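Local coordinates for protein biotin transporter BioY (Lactococcus lactis subsp. cremoris, PDB 4DVE) that binds biotin and probably serves as the membrane-embedded S component of an energy-coupling factor (ECF) ABC transporter, at residues V46-M57 against F169-T180. Residues are numbered along the deposited sequence; the frame is centred on the assembly and turned at random.
With BTN (biotin), chain D.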
# COMPACT_ATOMS: atom_id res chain seq x y z
N VAL A 46 -16.59 6.04 -1.04
CA VAL A 46 -15.23 5.62 -0.69
C VAL A 46 -14.67 6.70 0.23
O VAL A 46 -14.65 7.88 -0.14
CB VAL A 46 -14.33 5.47 -1.95
CG1 VAL A 46 -12.89 5.12 -1.60
CG2 VAL A 46 -14.93 4.45 -2.90
N PRO A 47 -14.23 6.31 1.43
CA PRO A 47 -13.69 7.27 2.39
C PRO A 47 -12.21 7.62 2.19
O PRO A 47 -11.42 6.86 1.59
CB PRO A 47 -13.88 6.55 3.73
CG PRO A 47 -13.67 5.12 3.40
CD PRO A 47 -14.31 4.96 2.03
N ILE A 48 -11.81 8.75 2.75
CA ILE A 48 -10.40 9.03 2.94
C ILE A 48 -9.95 8.17 4.14
O ILE A 48 -10.65 8.09 5.18
CB ILE A 48 -10.16 10.52 3.22
CG1 ILE A 48 -10.58 11.39 2.00
CG2 ILE A 48 -8.73 10.77 3.68
CD1 ILE A 48 -10.67 12.89 2.31
N ILE A 49 -8.79 7.55 3.99
CA ILE A 49 -8.25 6.64 4.99
C ILE A 49 -6.76 6.92 5.19
O ILE A 49 -6.14 7.72 4.46
CB ILE A 49 -8.43 5.15 4.57
CG1 ILE A 49 -7.63 4.81 3.30
CG2 ILE A 49 -9.91 4.80 4.34
CD1 ILE A 49 -7.50 3.32 3.03
N LEU A 50 -6.18 6.23 6.16
CA LEU A 50 -4.74 6.25 6.34
C LEU A 50 -4.07 4.93 5.93
O LEU A 50 -2.88 4.92 5.65
CB LEU A 50 -4.41 6.58 7.80
CG LEU A 50 -2.94 6.83 8.16
CD1 LEU A 50 -2.29 7.92 7.29
CD2 LEU A 50 -2.79 7.14 9.65
N GLN A 51 -4.84 3.84 5.86
CA GLN A 51 -4.25 2.50 5.77
C GLN A 51 -3.43 2.23 4.49
O GLN A 51 -2.47 1.44 4.51
CB GLN A 51 -5.37 1.46 5.99
CG GLN A 51 -4.97 0.03 5.97
CD GLN A 51 -6.06 -0.90 6.51
OE1 GLN A 51 -5.88 -1.55 7.56
NE2 GLN A 51 -7.16 -1.01 5.78
N ASN A 52 -3.79 2.88 3.37
CA ASN A 52 -3.03 2.74 2.16
C ASN A 52 -1.57 3.20 2.28
O ASN A 52 -0.72 2.76 1.51
CB ASN A 52 -3.73 3.36 0.94
CG ASN A 52 -3.93 4.84 1.06
OD1 ASN A 52 -4.29 5.33 2.13
ND2 ASN A 52 -3.72 5.57 -0.05
N MSE A 53 -1.24 4.03 3.26
CA MSE A 53 0.16 4.40 3.49
C MSE A 53 1.03 3.19 3.82
O MSE A 53 2.21 3.09 3.39
CB MSE A 53 0.22 5.43 4.62
CG MSE A 53 1.67 5.88 4.85
SE MSE A 53 1.77 7.36 6.16
CE MSE A 53 1.40 6.28 7.76
N GLY A 54 0.51 2.27 4.63
CA GLY A 54 1.27 1.08 5.01
C GLY A 54 1.55 0.19 3.80
O GLY A 54 2.59 -0.48 3.73
N ILE A 55 0.59 0.15 2.88
CA ILE A 55 0.72 -0.57 1.64
C ILE A 55 1.88 0.02 0.83
O ILE A 55 2.65 -0.72 0.24
CB ILE A 55 -0.55 -0.50 0.77
CG1 ILE A 55 -1.80 -0.98 1.55
CG2 ILE A 55 -0.36 -1.33 -0.51
CD1 ILE A 55 -1.66 -2.36 2.17
N MSE A 56 2.01 1.34 0.86
CA MSE A 56 3.06 2.03 0.13
C MSE A 56 4.43 1.75 0.68
O MSE A 56 5.41 1.66 -0.09
CB MSE A 56 2.88 3.55 0.20
CG MSE A 56 1.67 4.02 -0.56
SE MSE A 56 1.51 5.98 -0.44
CE MSE A 56 -0.46 6.12 -0.51
N MSE A 57 4.54 1.64 2.00
CA MSE A 57 5.82 1.42 2.67
C MSE A 57 6.41 0.03 2.54
O MSE A 57 7.64 -0.14 2.61
CB MSE A 57 5.64 1.67 4.16
CG MSE A 57 5.40 3.14 4.49
SE MSE A 57 4.72 3.31 6.34
CE MSE A 57 6.20 2.35 7.22
N PHE A 169 -8.80 12.31 -3.29
CA PHE A 169 -7.81 11.48 -2.58
C PHE A 169 -6.37 11.93 -2.76
O PHE A 169 -5.51 11.51 -1.97
CB PHE A 169 -7.94 10.00 -2.94
CG PHE A 169 -9.29 9.43 -2.64
CD1 PHE A 169 -9.86 9.59 -1.38
CD2 PHE A 169 -10.01 8.80 -3.63
CE1 PHE A 169 -11.14 9.12 -1.12
CE2 PHE A 169 -11.28 8.32 -3.38
CZ PHE A 169 -11.86 8.49 -2.12
N ILE A 170 -6.11 12.77 -3.76
CA ILE A 170 -4.75 13.08 -4.17
C ILE A 170 -3.91 13.82 -3.11
O ILE A 170 -2.77 13.45 -2.85
CB ILE A 170 -4.72 13.83 -5.53
CG1 ILE A 170 -5.17 12.90 -6.67
CG2 ILE A 170 -3.32 14.44 -5.82
CD1 ILE A 170 -4.30 11.68 -6.91
N PRO A 171 -4.47 14.87 -2.49
CA PRO A 171 -3.68 15.60 -1.48
C PRO A 171 -3.23 14.73 -0.30
O PRO A 171 -2.05 14.78 0.11
CB PRO A 171 -4.64 16.71 -0.99
CG PRO A 171 -5.75 16.75 -1.97
CD PRO A 171 -5.79 15.48 -2.74
N GLY A 172 -4.17 13.96 0.23
CA GLY A 172 -3.89 13.02 1.32
C GLY A 172 -2.95 11.91 0.86
O GLY A 172 -2.03 11.53 1.58
N ASP A 173 -3.14 11.41 -0.36
CA ASP A 173 -2.27 10.35 -0.89
C ASP A 173 -0.82 10.83 -1.15
O ASP A 173 0.13 10.06 -0.92
CB ASP A 173 -2.86 9.65 -2.11
CG ASP A 173 -4.09 8.78 -1.76
OD1 ASP A 173 -4.37 8.57 -0.55
OD2 ASP A 173 -4.80 8.31 -2.70
N CYS A 174 -0.67 12.09 -1.58
CA CYS A 174 0.65 12.68 -1.76
C CYS A 174 1.39 12.87 -0.45
O CYS A 174 2.61 12.58 -0.38
CB CYS A 174 0.58 14.02 -2.51
SG CYS A 174 0.31 13.79 -4.27
N ILE A 175 0.68 13.35 0.57
CA ILE A 175 1.24 13.43 1.93
C ILE A 175 1.70 12.04 2.40
O ILE A 175 2.80 11.92 2.96
CB ILE A 175 0.25 14.02 2.94
CG1 ILE A 175 0.00 15.51 2.66
CG2 ILE A 175 0.75 13.86 4.38
CD1 ILE A 175 -1.30 15.99 3.28
N LYS A 176 0.87 11.02 2.18
CA LYS A 176 1.22 9.63 2.57
C LYS A 176 2.46 9.15 1.84
O LYS A 176 3.28 8.49 2.44
CB LYS A 176 0.09 8.64 2.33
CG LYS A 176 -1.15 8.86 3.21
CD LYS A 176 -2.37 8.11 2.64
CE LYS A 176 -3.68 8.85 2.83
NZ LYS A 176 -4.80 8.17 2.13
N ALA A 177 2.56 9.45 0.55
CA ALA A 177 3.71 9.02 -0.25
C ALA A 177 5.00 9.72 0.22
O ALA A 177 6.07 9.08 0.26
CB ALA A 177 3.47 9.29 -1.74
N ILE A 178 4.90 11.01 0.57
CA ILE A 178 6.04 11.79 1.06
C ILE A 178 6.50 11.23 2.39
O ILE A 178 7.71 11.05 2.63
CB ILE A 178 5.73 13.30 1.31
CG1 ILE A 178 5.31 14.09 0.06
CG2 ILE A 178 6.92 14.00 1.93
CD1 ILE A 178 5.97 13.70 -1.23
N LEU A 179 5.55 10.99 3.30
CA LEU A 179 5.89 10.43 4.61
C LEU A 179 6.47 9.03 4.46
O LEU A 179 7.37 8.64 5.23
CB LEU A 179 4.66 10.39 5.54
CG LEU A 179 4.21 11.74 6.09
CD1 LEU A 179 2.81 11.65 6.70
CD2 LEU A 179 5.23 12.25 7.11
N THR A 180 5.94 8.27 3.50
CA THR A 180 6.49 6.95 3.16
C THR A 180 7.98 7.02 2.83
O THR A 180 8.79 6.30 3.41
CB THR A 180 5.71 6.26 2.01
OG1 THR A 180 4.40 5.87 2.47
CG2 THR A 180 6.47 5.02 1.50
C11 BTN D . -11.52 -0.30 2.37
O11 BTN D . -11.11 -0.34 3.55
O12 BTN D . -12.62 -0.79 2.08
C10 BTN D . -10.67 0.31 1.24
C9 BTN D . -10.79 1.84 1.16
C8 BTN D . -9.96 2.38 -0.03
C7 BTN D . -9.82 3.91 0.05
C2 BTN D . -8.98 4.48 -1.08
S1 BTN D . -7.26 3.96 -0.94
C6 BTN D . -6.75 5.26 -2.05
C5 BTN D . -7.66 6.49 -1.79
N1 BTN D . -7.10 7.36 -0.79
C3 BTN D . -7.83 7.41 0.32
O3 BTN D . -7.57 8.08 1.32
N2 BTN D . -8.91 6.62 0.15
C4 BTN D . -8.96 6.00 -1.15
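F169 meets V46 and I48 with the edge of its ring: V46 O lies in the ring plane, 3.5 Å from F169 CZ, and I48 CG1 packs near the same plane. One face is turned to biotin, whose C4 lies over the ring centre, 3.6 Å above its plane; Y102 of helix 100-119 also touches this phenylalanine. Beside it the extended loop 46-49 grips the ureido group, P47 O accepting from biotin N2 and I49 N donating to biotin O3 in a nearly straight bond (168°). One turn on, D173 receives biotin N1 on OD1 at 3.0 Å, with a weaker bond to OD2. N52 ND2 donates to D173 OD1 from above the carboxylate plane, the two side chains crossing at about a right angle. With CG between the backbone N and carbonyl carbon (chi1 62°), the N52 amide lies where ND2 reaches D173 and an in-plane lone pair of OD1 meets K176 NZ (2.9 Å). K176 NZ also donates to I49 O at 2.7 Å and to D173 OD1 in a salt bridge, with a weak bond to biotin O3. The K176 stem runs past M53 CB, while the M56 knob fits among D173, K176, A177 and T180, its SE 4.1 Å from A177 CB. T180 OG1, tied back to K176 O, packs against M53, M56 and M57 where segments 52-57 and 170-180 cross at -39°. Lysine and aspartate thus form a buried ion pair that meets the ureido group at its carbonyl oxygen (K176) and at N1 (D173), while P47 O takes N2; the positive charge probably polarises the carbonyl and may offset the nearby carboxylate of D144.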